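Chicken beta-microseminoprotein-like 3 (Gallus gallus, PDB 6RWC) is of unknown function but belongs to the beta-microseminoprotein (PSP-94) family of small disulfide-rich proteins and occurs in chicken egg white. Local coordinates at residues Y19-V24 and C33-N38; C43-I48 and K64-R69; V55-L60 and V70-D75. All coordinates share one frame; numbering follows the deposited sequence.

Interaction 1. Residues Y19-V24 and C33-N38; sequences YVFGAV and CKCKMN
The side chain of Cys35 is the main bump, and the hollow it fills is the backbone turning from Tyr19 into Phe21. SG stands anti to the backbone N (chi1 -177°), 3.3 Å from Tyr19 O, while Cys35 CB presses to 3.2 Å from Val20 O. Val20 to Ala23 form a type II beta turn, and its second half, Gly22 and Ala23, holds both backbone polar groups of Cys35: Gly22 N donates to Cys35 O at 2.7 Å, nearly straight (178°), and Cys35 N returns a bond to Ala23 O at 3.0 Å. The Phe21 ring leans against the chain from Cys35 to Met37. Its CD1 lies 3.4 Å from Lys36 O, which meets the ring at the edge, near its plane, and Met37 SD makes a Met-aromatic contact 4.7 Å from the ring centroid; Cys35 SG approaches the same ring obliquely. At the other end, Val24 CG2 settles against the extended chain of Lys34, 3.7 Å from CG, where the two residues form an antiparallel non-hydrogen-bonded pair. The turn leads from strand 17-19 into edge strand 24-26, which pairs with strand 31-35, and the Cys35-Cys12 disulfide ties this sheet to the two-stranded sheet of 12-14 and 17-19.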
ATOM      1  N   TYR A  19      15.867   9.262   7.155  1.00 48.01           N
ATOM      2  CA  TYR A  19      14.583   9.511   7.795  1.00 44.46           C
ATOM      3  C   TYR A  19      14.761   9.449   9.305  1.00 43.59           C
ATOM      4  O   TYR A  19      15.300   8.470   9.830  1.00 48.89           O
ATOM      5  CB  TYR A  19      13.537   8.488   7.342  1.00 40.80           C
ATOM      6  CG  TYR A  19      13.376   8.395   5.840  1.00 46.34           C
ATOM      7  CD1 TYR A  19      12.390   9.115   5.183  1.00 45.79           C
ATOM      8  CD2 TYR A  19      14.209   7.581   5.080  1.00 50.93           C
ATOM      9  CE1 TYR A  19      12.236   9.031   3.811  1.00 50.18           C
ATOM     10  CE2 TYR A  19      14.064   7.494   3.708  1.00 54.21           C
ATOM     11  CZ  TYR A  19      13.075   8.221   3.079  1.00 55.00           C
ATOM     12  OH  TYR A  19      12.924   8.137   1.713  1.00 59.88           O
ATOM     13  N   VAL A  20      14.312  10.498  10.000  1.00 37.97           N
ATOM     14  CA  VAL A  20      14.439  10.525  11.454  1.00 42.32           C
ATOM     15  C   VAL A  20      13.507   9.492  12.081  1.00 42.47           C
ATOM     16  O   VAL A  20      12.538   9.023  11.470  1.00 41.80           O
ATOM     17  CB  VAL A  20      14.157  11.932  12.003  1.00 42.50           C
ATOM     18  CG1 VAL A  20      15.133  12.938  11.413  1.00 45.83           C
ATOM     19  CG2 VAL A  20      12.721  12.338  11.709  1.00 44.17           C
ATOM     20  N   PHE A  21      13.814   9.125  13.325  1.00 41.31           N
ATOM     21  CA  PHE A  21      12.964   8.194  14.055  1.00 42.17           C
ATOM     22  C   PHE A  21      11.600   8.820  14.301  1.00 39.60           C
ATOM     23  O   PHE A  21      11.500   9.960  14.764  1.00 39.98           O
ATOM     24  CB  PHE A  21      13.608   7.800  15.386  1.00 45.57           C
ATOM     25  CG  PHE A  21      14.887   7.025  15.240  1.00 47.06           C
ATOM     26  CD1 PHE A  21      14.895   5.773  14.646  1.00 45.32           C
ATOM     27  CD2 PHE A  21      16.080   7.545  15.716  1.00 50.42           C
ATOM     28  CE1 PHE A  21      16.075   5.058  14.517  1.00 49.84           C
ATOM     29  CE2 PHE A  21      17.260   6.837  15.592  1.00 52.91           C
ATOM     30  CZ  PHE A  21      17.258   5.593  14.993  1.00 53.73           C
ATOM     31  N   GLY A  22      10.545   8.069  13.988  1.00 36.32           N
ATOM     32  CA  GLY A  22       9.187   8.551  14.070  1.00 39.38           C
ATOM     33  C   GLY A  22       8.614   9.038  12.756  1.00 43.53           C
ATOM     34  O   GLY A  22       7.405   9.280  12.675  1.00 47.93           O
ATOM     35  N   ALA A  23       9.447   9.187  11.728  1.00 40.35           N
ATOM     36  CA  ALA A  23       8.957   9.640  10.435  1.00 34.27           C
ATOM     37  C   ALA A  23       8.071   8.578   9.795  1.00 36.00           C
ATOM     38  O   ALA A  23       8.350   7.378   9.875  1.00 37.43           O
ATOM     39  CB  ALA A  23      10.127   9.981   9.511  1.00 30.99           C
ATOM     40  N   VAL A  24       6.987   9.031   9.167  1.00 34.22           N
ATOM     41  CA  VAL A  24       6.056   8.173   8.443  1.00 32.14           C
ATOM     42  C   VAL A  24       5.850   8.773   7.059  1.00 33.35           C
ATOM     43  O   VAL A  24       5.633   9.983   6.933  1.00 32.54           O
ATOM     44  CB  VAL A  24       4.710   8.034   9.180  1.00 35.16           C
ATOM     45  CG1 VAL A  24       3.760   7.149   8.391  1.00 27.55           C
ATOM     46  CG2 VAL A  24       4.923   7.482  10.584  1.00 39.45           C
ATOM     47  N   CYS A  33       5.851   3.547   5.033  1.00 30.02           N
ATOM     48  CA  CYS A  33       7.022   3.248   5.839  1.00 29.49           C
ATOM     49  C   CYS A  33       7.015   4.079   7.115  1.00 27.91           C
ATOM     50  O   CYS A  33       6.518   5.209   7.140  1.00 29.08           O
ATOM     51  CB  CYS A  33       8.309   3.526   5.060  1.00 25.22           C
ATOM     52  SG  CYS A  33       8.519   2.596   3.527  1.00 29.76           S
ATOM     53  N   LYS A  34       7.578   3.508   8.175  1.00 27.69           N
ATOM     54  CA  LYS A  34       7.822   4.228   9.415  1.00 28.99           C
ATOM     55  C   LYS A  34       9.218   3.895   9.914  1.00 31.02           C
ATOM     56  O   LYS A  34       9.623   2.728   9.925  1.00 30.22           O
ATOM     57  CB  LYS A  34       6.788   3.886  10.493  1.00 30.00           C
ATOM     58  CG  LYS A  34       6.971   4.688  11.771  1.00 38.77           C
ATOM     59  CD  LYS A  34       5.760   4.586  12.679  1.00 43.96           C
ATOM     60  CE  LYS A  34       5.888   5.537  13.861  1.00 48.43           C
ATOM     61  NZ  LYS A  34       4.686   5.505  14.740  1.00 55.25           N
ATOM     62  N   CYS A  35       9.953   4.928  10.317  1.00 27.97           N
ATOM     63  CA  CYS A  35      11.296   4.762  10.858  1.00 32.46           C
ATOM     64  C   CYS A  35      11.196   4.587  12.369  1.00 36.91           C
ATOM     65  O   CYS A  35      10.950   5.552  13.098  1.00 37.00           O
ATOM     66  CB  CYS A  35      12.174   5.956  10.497  1.00 31.85           C
ATOM     67  SG  CYS A  35      13.867   5.780  11.068  1.00 40.45           S
ATOM     68  N   LYS A  36      11.379   3.357  12.834  1.00 39.16           N
ATOM     69  CA  LYS A  36      11.374   3.041  14.253  1.00 50.48           C
ATOM     70  C   LYS A  36      12.803   2.842  14.739  1.00 54.52           C
ATOM     71  O   LYS A  36      13.730   2.644  13.948  1.00 56.08           O
ATOM     72  CB  LYS A  36      10.535   1.790  14.533  1.00 58.18           C
ATOM     73  CG  LYS A  36       9.090   1.903  14.068  1.00 63.09           C
ATOM     74  CD  LYS A  36       8.304   2.885  14.923  1.00 68.46           C
ATOM     75  CE  LYS A  36       8.061   2.327  16.319  1.00 75.91           C
ATOM     76  NZ  LYS A  36       7.340   3.297  17.192  1.00 80.73           N
ATOM     77  N   MET A  37      12.969   2.901  16.062  1.00 59.21           N
ATOM     78  CA  MET A  37      14.302   2.821  16.651  1.00 66.33           C
ATOM     79  C   MET A  37      15.007   1.523  16.279  1.00 64.91           C
ATOM     80  O   MET A  37      16.226   1.507  16.077  1.00 68.19           O
ATOM     81  CB  MET A  37      14.213   2.959  18.169  1.00 76.82           C
ATOM     82  CG  MET A  37      13.791   4.334  18.648  1.00 82.57           C
ATOM     83  SD  MET A  37      15.090   5.136  19.604  1.00 92.40           S
ATOM     84  CE  MET A  37      14.180   6.488  20.346  1.00 94.64           C
ATOM     85  N   ASN A  38      14.260   0.422  16.186  1.00 63.93           N
ATOM     86  CA  ASN A  38      14.876  -0.853  15.838  1.00 70.93           C
ATOM     87  C   ASN A  38      15.164  -0.951  14.345  1.00 68.92           C
ATOM     88  O   ASN A  38      16.251  -1.392  13.951  1.00 72.77           O
ATOM     89  CB  ASN A  38      13.984  -2.012  16.287  1.00 74.25           C
ATOM     90  CG  ASN A  38      14.161  -2.345  17.754  1.00 84.27           C
ATOM     91  OD1 ASN A  38      13.206  -2.311  18.531  1.00 91.03           O
ATOM     92  ND2 ASN A  38      15.389  -2.667  18.143  1.00 88.12           N
TER

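Interaction 2. Residues C43-I48 and K64-R69; sequences CSLVSI and KSCSIR. With SO4 (sulfate ion), chain C.
Val46 and Cys66 bring two backbones together that run nearly the same way, 12° apart between Leu45-Ile48 and Cys66-Ile68, yet they are not paired as strands: the Val46 CA-H points at Cys66 O, 3.5 Å from CA, and a water bridges the chains farther on, donating to Ser47 O at 3.0 Å and accepting from Ile68 N at 2.8 Å. The side chains meet mainly through apolar contacts. Val46 works with both branches. CG1, anti to its backbone N (chi1 -180°), meets Ile68 CD1 at 3.9 Å, the two side chains crossing at about a right angle, whereas CG2 lies over the Cys66 carbonyl, 3.6 Å from its O. Ile48 lies beside Ile68, pointing the same way, with the two CD1 atoms 4.1 Å apart. On the other side of Val46, Leu45 CB touches Cys66 CB at 3.9 Å. An alanine in place of Val46 would probably leave Ile68 CD1 without its valine neighbour and open a gap beside the Cys66 carbonyl. Behind Cys66, Ser65 OG and Ser67 OG are hydrogen-bonded at 2.6 Å, and Cys66 and Ser67 together face His62 as a G1 beta bulge. The contact lies at the junction of the two halves of the elongated chain: residues 43-48 leave strand 39-44 of the four-stranded sheet, residues 64-69 lead into strand 67-72 of the hairpin, and the Cys66-Cys30 disulfide joins the hairpin to the segment just before strand 31-35.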
ATOM      1  N   CYS A  43       5.060  -1.378   4.861  1.00 25.69           N
ATOM      2  CA  CYS A  43       3.969  -2.309   4.605  1.00 27.63           C
ATOM      3  C   CYS A  43       3.192  -1.867   3.371  1.00 31.63           C
ATOM      4  O   CYS A  43       2.971  -0.671   3.159  1.00 28.84           O
ATOM      5  CB  CYS A  43       3.022  -2.403   5.809  1.00 26.89           C
ATOM      6  SG  CYS A  43       3.815  -2.850   7.375  1.00 33.99           S
ATOM      7  N   SER A  44       2.786  -2.843   2.562  1.00 27.03           N
ATOM      8  CA  SER A  44       2.020  -2.554   1.357  1.00 34.39           C
ATOM      9  C   SER A  44       0.635  -2.029   1.721  1.00 39.51           C
ATOM     10  O   SER A  44      -0.033  -2.570   2.606  1.00 30.21           O
ATOM     11  CB  SER A  44       1.899  -3.809   0.496  1.00 33.93           C
ATOM     12  OG  SER A  44       1.057  -3.579  -0.620  1.00 45.36           O
ATOM     13  N   LEU A  45       0.208  -0.969   1.034  1.00 30.73           N
ATOM     14  CA  LEU A  45      -1.101  -0.377   1.274  1.00 30.07           C
ATOM     15  C   LEU A  45      -2.196  -0.972   0.401  1.00 28.27           C
ATOM     16  O   LEU A  45      -3.379  -0.818   0.725  1.00 29.02           O
ATOM     17  CB  LEU A  45      -1.050   1.138   1.041  1.00 25.57           C
ATOM     18  CG  LEU A  45      -0.188   1.990   1.974  1.00 26.86           C
ATOM     19  CD1 LEU A  45      -0.150   3.428   1.482  1.00 26.04           C
ATOM     20  CD2 LEU A  45      -0.711   1.926   3.400  1.00 27.96           C
ATOM     21  N   VAL A  46      -1.837  -1.648  -0.685  1.00 27.95           N
ATOM     22  CA  VAL A  46      -2.806  -2.127  -1.665  1.00 27.48           C
ATOM     23  C   VAL A  46      -3.357  -3.469  -1.194  1.00 29.27           C
ATOM     24  O   VAL A  46      -2.634  -4.469  -1.151  1.00 34.13           O
ATOM     25  CB  VAL A  46      -2.177  -2.243  -3.058  1.00 28.19           C
ATOM     26  CG1 VAL A  46      -3.201  -2.737  -4.067  1.00 25.74           C
ATOM     27  CG2 VAL A  46      -1.604  -0.902  -3.492  1.00 25.60           C
ATOM     28  N   SER A  47      -4.642  -3.492  -0.843  1.00 26.92           N
ATOM     29  CA  SER A  47      -5.323  -4.739  -0.532  1.00 31.34           C
ATOM     30  C   SER A  47      -5.840  -5.382  -1.814  1.00 29.74           C
ATOM     31  O   SER A  47      -6.447  -4.713  -2.655  1.00 25.77           O
ATOM     32  CB  SER A  47      -6.477  -4.495   0.441  1.00 34.90           C
ATOM     33  OG  SER A  47      -7.178  -5.698   0.704  1.00 46.81           O
ATOM     34  N   ILE A  48      -5.603  -6.680  -1.955  1.00 28.04           N
ATOM     35  CA  ILE A  48      -6.019  -7.428  -3.139  1.00 30.15           C
ATOM     36  C   ILE A  48      -7.436  -7.941  -2.897  1.00 26.73           C
ATOM     37  O   ILE A  48      -7.653  -8.689  -1.934  1.00 35.11           O
ATOM     38  CB  ILE A  48      -5.061  -8.589  -3.430  1.00 30.80           C
ATOM     39  CG1 ILE A  48      -3.652  -8.058  -3.700  1.00 27.83           C
ATOM     40  CG2 ILE A  48      -5.564  -9.400  -4.611  1.00 27.18           C
ATOM     41  CD1 ILE A  48      -3.586  -7.089  -4.852  1.00 25.54           C
ATOM     42  N   LYS A  64      -3.657   7.406  -5.977  1.00 37.80           N
ATOM     43  CA  LYS A  64      -3.631   8.291  -4.814  1.00 41.46           C
ATOM     44  C   LYS A  64      -4.121   7.579  -3.559  1.00 40.81           C
ATOM     45  O   LYS A  64      -3.538   7.742  -2.480  1.00 37.85           O
ATOM     46  CB  LYS A  64      -4.469   9.541  -5.087  1.00 48.32           C
ATOM     47  CG  LYS A  64      -4.360  10.612  -4.013  1.00 57.02           C
ATOM     48  N   SER A  65      -5.187   6.789  -3.676  1.00 35.58           N
ATOM     49  CA  SER A  65      -5.715   6.049  -2.538  1.00 32.13           C
ATOM     50  C   SER A  65      -5.027   4.708  -2.326  1.00 29.73           C
ATOM     51  O   SER A  65      -5.269   4.067  -1.297  1.00 26.74           O
ATOM     52  CB  SER A  65      -7.221   5.825  -2.703  1.00 34.87           C
ATOM     53  OG  SER A  65      -7.507   5.156  -3.919  1.00 33.32           O
ATOM     54  N   CYS A  66      -4.186   4.276  -3.268  1.00 25.24           N
ATOM     55  CA  CYS A  66      -3.484   2.994  -3.187  1.00 25.37           C
ATOM     56  C   CYS A  66      -4.463   1.846  -2.948  1.00 25.10           C
ATOM     57  O   CYS A  66      -4.277   1.000  -2.068  1.00 25.70           O
ATOM     58  CB  CYS A  66      -2.399   3.036  -2.108  1.00 27.46           C
ATOM     59  SG  CYS A  66      -0.942   3.998  -2.583  1.00 32.02           S
ATOM     60  N   SER A  67      -5.519   1.815  -3.756  1.00 26.33           N
ATOM     61  CA  SER A  67      -6.625   0.896  -3.540  1.00 27.36           C
ATOM     62  C   SER A  67      -7.076   0.316  -4.869  1.00 27.96           C
ATOM     63  O   SER A  67      -6.841   0.890  -5.936  1.00 25.01           O
ATOM     64  CB  SER A  67      -7.805   1.594  -2.852  1.00 24.32           C
ATOM     65  OG  SER A  67      -8.307   2.646  -3.659  1.00 26.07           O
ATOM     66  N   ILE A  68      -7.732  -0.836  -4.789  1.00 29.44           N
ATOM     67  CA  ILE A  68      -8.350  -1.492  -5.934  1.00 27.53           C
ATOM     68  C   ILE A  68      -9.841  -1.559  -5.651  1.00 27.86           C
ATOM     69  O   ILE A  68     -10.275  -2.264  -4.731  1.00 29.49           O
ATOM     70  CB  ILE A  68      -7.774  -2.892  -6.184  1.00 25.56           C
ATOM     71  CG1 ILE A  68      -6.308  -2.794  -6.604  1.00 26.01           C
ATOM     72  CG2 ILE A  68      -8.584  -3.613  -7.250  1.00 23.58           C
ATOM     73  CD1 ILE A  68      -5.631  -4.135  -6.745  1.00 30.31           C
ATOM     74  N   ARG A  69     -10.626  -0.824  -6.429  1.00 22.49           N
ATOM     75  CA  ARG A  69     -12.074  -0.804  -6.283  1.00 27.73           C
ATOM     76  C   ARG A  69     -12.697  -1.663  -7.375  1.00 28.61           C
ATOM     77  O   ARG A  69     -12.463  -1.426  -8.564  1.00 22.81           O
ATOM     78  CB  ARG A  69     -12.605   0.629  -6.346  1.00 25.71           C
ATOM     79  CG  ARG A  69     -14.122   0.744  -6.262  1.00 41.15           C
ATOM     80  CD  ARG A  69     -14.546   2.173  -5.939  1.00 57.76           C
ATOM     81  NE  ARG A  69     -15.850   2.505  -6.508  1.00 65.29           N
ATOM     82  CZ  ARG A  69     -16.017   3.136  -7.666  1.00 69.69           C
ATOM     83  NH1 ARG A  69     -14.961   3.507  -8.376  1.00 73.47           N
ATOM     84  NH2 ARG A  69     -17.238   3.400  -8.112  1.00 70.90           N
TER
HETATM   85  S   SO4 C 101      -5.985   8.552  -9.068  1.00 60.42           S
HETATM   86  O1  SO4 C 101      -6.325   8.108  -7.720  1.00 60.67           O
HETATM   87  O2  SO4 C 101      -7.165   9.134  -9.702  1.00 67.72           O
HETATM   88  O3  SO4 C 101      -5.522   7.413  -9.854  1.00 53.70           O
HETATM   89  O4  SO4 C 101      -4.929   9.558  -8.995  1.00 62.47           O
HETATM   90  O   HOH W   1      -7.514  -1.967  -2.192  1.00 35.60           O

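Interaction 3. Residues V55-L60 and V70-D75; sequences VNCVGL and VVKKTD
Val58 and Val71 face each other as an antiparallel hydrogen-bonded pair of this hairpin, with Val58 N to Val71 O and Val71 N to Val58 O both at 2.9 Å. On the face carrying these two valines, Leu60 CD1 reaches Val71 CG2 at 3.6 Å, the side chains crossing at about a right angle. Val70 points to the other face, where its CG1 meets Cys57 CB, also at 3.6 Å. Past strand 70-72, Lys73 continues the pairing through its backbone: its N donates to Asn56 O at 2.9 Å. Its side chain, extended beyond CG, runs over the 55-57 backbone and passes Val58 CG1 at about a right angle. NZ thereby comes 3.0 Å from Val55 O, a hydrogen bond whose donor stands 52° above the carbonyl plane. Water completes this end, donating to Asn56 O and accepting from Thr74 N. Farther out, Asp53 fixes the start of the segment, taking bonds from Val55 N and Asn56 ND2. Segments 57-60 and 70-72 run at 135° to each other, within the two-stranded sheet of 57-62 and 67-72; Val70 and Lys72 have backbone bonds to Cys80 and Ile78, and the Cys57-Cys80 disulfide fastens the C-terminal segment to the hairpin.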
ATOM      1  N   VAL A  55     -16.026 -12.191 -13.742  1.00 36.57           N
ATOM      2  CA  VAL A  55     -16.550 -12.268 -15.102  1.00 34.55           C
ATOM      3  C   VAL A  55     -17.246 -10.968 -15.487  1.00 39.36           C
ATOM      4  O   VAL A  55     -17.089 -10.473 -16.610  1.00 42.75           O
ATOM      5  CB  VAL A  55     -17.495 -13.476 -15.235  1.00 36.83           C
ATOM      6  CG1 VAL A  55     -17.990 -13.609 -16.661  1.00 38.62           C
ATOM      7  CG2 VAL A  55     -16.796 -14.752 -14.781  1.00 43.37           C
ATOM      8  N   ASN A  56     -18.020 -10.392 -14.569  1.00 38.02           N
ATOM      9  CA  ASN A  56     -18.749  -9.160 -14.830  1.00 34.52           C
ATOM     10  C   ASN A  56     -18.181  -7.960 -14.086  1.00 34.14           C
ATOM     11  O   ASN A  56     -18.674  -6.844 -14.275  1.00 34.45           O
ATOM     12  CB  ASN A  56     -20.228  -9.339 -14.470  1.00 29.41           C
ATOM     13  CG  ASN A  56     -20.847 -10.548 -15.141  1.00 33.24           C
ATOM     14  OD1 ASN A  56     -21.003 -10.582 -16.361  1.00 36.55           O
ATOM     15  ND2 ASN A  56     -21.207 -11.547 -14.346  1.00 37.85           N
ATOM     16  N   CYS A  57     -17.163  -8.155 -13.252  1.00 32.22           N
ATOM     17  CA  CYS A  57     -16.555  -7.076 -12.492  1.00 32.10           C
ATOM     18  C   CYS A  57     -15.056  -7.027 -12.767  1.00 35.09           C
ATOM     19  O   CYS A  57     -14.444  -8.014 -13.187  1.00 36.25           O
ATOM     20  CB  CYS A  57     -16.819  -7.237 -10.986  1.00 31.67           C
ATOM     21  SG  CYS A  57     -18.568  -7.451 -10.560  1.00 34.05           S
ATOM     22  N   VAL A  58     -14.473  -5.854 -12.537  1.00 32.96           N
ATOM     23  CA  VAL A  58     -13.054  -5.618 -12.776  1.00 29.78           C
ATOM     24  C   VAL A  58     -12.544  -4.663 -11.706  1.00 27.40           C
ATOM     25  O   VAL A  58     -13.264  -3.758 -11.269  1.00 24.56           O
ATOM     26  CB  VAL A  58     -12.803  -5.060 -14.197  1.00 31.41           C
ATOM     27  CG1 VAL A  58     -13.517  -3.727 -14.393  1.00 31.40           C
ATOM     28  CG2 VAL A  58     -11.308  -4.930 -14.474  1.00 32.09           C
ATOM     29  N   GLY A  59     -11.307  -4.883 -11.266  1.00 23.60           N
ATOM     30  CA  GLY A  59     -10.703  -4.010 -10.274  1.00 20.86           C
ATOM     31  C   GLY A  59     -10.087  -2.788 -10.931  1.00 26.82           C
ATOM     32  O   GLY A  59      -9.338  -2.902 -11.907  1.00 26.75           O
ATOM     33  N   LEU A  60     -10.408  -1.614 -10.397  1.00 27.00           N
ATOM     34  CA  LEU A  60      -9.834  -0.354 -10.850  1.00 27.44           C
ATOM     35  C   LEU A  60      -8.831   0.123  -9.810  1.00 27.31           C
ATOM     36  O   LEU A  60      -9.194   0.348  -8.650  1.00 26.47           O
ATOM     37  CB  LEU A  60     -10.919   0.700 -11.071  1.00 31.76           C
ATOM     38  CG  LEU A  60     -11.459   0.887 -12.491  1.00 38.95           C
ATOM     39  CD1 LEU A  60     -11.972  -0.422 -13.060  1.00 37.93           C
ATOM     40  CD2 LEU A  60     -12.554   1.943 -12.503  1.00 39.78           C
ATOM     41  N   VAL A  70     -13.486  -2.650  -6.967  1.00 30.87           N
ATOM     42  CA  VAL A  70     -14.108  -3.593  -7.889  1.00 28.30           C
ATOM     43  C   VAL A  70     -15.435  -3.015  -8.371  1.00 24.12           C
ATOM     44  O   VAL A  70     -16.338  -2.749  -7.570  1.00 25.53           O
ATOM     45  CB  VAL A  70     -14.307  -4.963  -7.222  1.00 28.71           C
ATOM     46  CG1 VAL A  70     -15.036  -5.904  -8.153  1.00 23.47           C
ATOM     47  CG2 VAL A  70     -12.960  -5.548  -6.809  1.00 27.87           C
ATOM     48  N   VAL A  71     -15.557  -2.828  -9.686  1.00 26.31           N
ATOM     49  CA  VAL A  71     -16.714  -2.183 -10.289  1.00 25.44           C
ATOM     50  C   VAL A  71     -17.228  -3.053 -11.428  1.00 27.45           C
ATOM     51  O   VAL A  71     -16.555  -3.973 -11.892  1.00 26.16           O
ATOM     52  CB  VAL A  71     -16.387  -0.768 -10.803  1.00 32.90           C
ATOM     53  CG1 VAL A  71     -15.886   0.109  -9.660  1.00 26.78           C
ATOM     54  CG2 VAL A  71     -15.362  -0.844 -11.929  1.00 25.73           C
ATOM     55  N   LYS A  72     -18.441  -2.739 -11.879  1.00 26.96           N
ATOM     56  CA  LYS A  72     -19.044  -3.460 -12.992  1.00 32.98           C
ATOM     57  C   LYS A  72     -18.357  -3.102 -14.305  1.00 34.49           C
ATOM     58  O   LYS A  72     -18.020  -1.941 -14.551  1.00 33.82           O
ATOM     59  CB  LYS A  72     -20.536  -3.135 -13.083  1.00 29.46           C
ATOM     60  CG  LYS A  72     -21.360  -3.611 -11.894  1.00 31.70           C
ATOM     61  CD  LYS A  72     -21.759  -5.073 -12.038  1.00 29.10           C
ATOM     62  CE  LYS A  72     -22.631  -5.520 -10.874  1.00 35.53           C
ATOM     63  NZ  LYS A  72     -23.060  -6.940 -11.008  1.00 31.98           N
ATOM     64  N   LYS A  73     -18.156  -4.110 -15.156  1.00 30.39           N
ATOM     65  CA  LYS A  73     -17.539  -3.859 -16.457  1.00 34.92           C
ATOM     66  C   LYS A  73     -18.435  -2.995 -17.335  1.00 36.73           C
ATOM     67  O   LYS A  73     -17.945  -2.160 -18.104  1.00 44.65           O
ATOM     68  CB  LYS A  73     -17.219  -5.181 -17.158  1.00 37.03           C
ATOM     69  CG  LYS A  73     -16.147  -6.021 -16.479  1.00 32.58           C
ATOM     70  CD  LYS A  73     -15.878  -7.296 -17.274  1.00 35.98           C
ATOM     71  CE  LYS A  73     -14.692  -8.067 -16.709  1.00 35.44           C
ATOM     72  NZ  LYS A  73     -14.417  -9.316 -17.475  1.00 40.69           N
ATOM     73  N   THR A  74     -19.752  -3.183 -17.237  1.00 33.66           N
ATOM     74  CA  THR A  74     -20.689  -2.393 -18.025  1.00 36.29           C
ATOM     75  C   THR A  74     -20.865  -0.981 -17.484  1.00 37.97           C
ATOM     76  O   THR A  74     -21.228  -0.079 -18.248  1.00 47.41           O
ATOM     77  CB  THR A  74     -22.051  -3.087 -18.075  1.00 42.50           C
ATOM     78  OG1 THR A  74     -22.621  -3.110 -16.761  1.00 44.20           O
ATOM     79  CG2 THR A  74     -21.898  -4.513 -18.579  1.00 38.71           C
ATOM     80  N   ASP A  75     -20.621  -0.770 -16.192  1.00 32.89           N
ATOM     81  CA  ASP A  75     -20.804   0.542 -15.571  1.00 37.33           C
ATOM     82  C   ASP A  75     -19.804   0.673 -14.436  1.00 35.94           C
ATOM     83  O   ASP A  75     -20.064   0.246 -13.302  1.00 34.02           O
ATOM     84  CB  ASP A  75     -22.234   0.728 -15.068  1.00 42.94           C
ATOM     85  CG  ASP A  75     -22.531   2.157 -14.658  1.00 46.85           C
ATOM     86  OD1 ASP A  75     -21.608   2.996 -14.687  1.00 48.81           O
ATOM     87  OD2 ASP A  75     -23.697   2.438 -14.310  1.00 51.97           O
TER
HETATM   88  O   HOH W   2     -20.693  -5.792 -15.777  1.00 36.88           O

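In the fold
The contacts follow the long axis of the chain. Interactions 1 and 3 lie on opposite sides of its centre, about 38 Å apart between centres, and interaction 2 lies near the middle. Interactions 1 and 2 are surface contacts that reach neighbouring strands, 31-35 and 39-44, of the four-stranded sheet without touching; interaction 3 is partly buried. Interactions 2 and 3 share strand 67-72, packing Ile68 CG2 on Gly59 CA (3.7 Å) with a probable hydrogen bond between Leu60 N and Arg69 O (2.8 Å). Their chemistry differs: backbone hydrogen bonds dominate interaction 3, interaction 1 adds sulfur-aromatic contacts to the backbone bonds of a turn, and interaction 2 relies on aliphatic side chains and a bridging water.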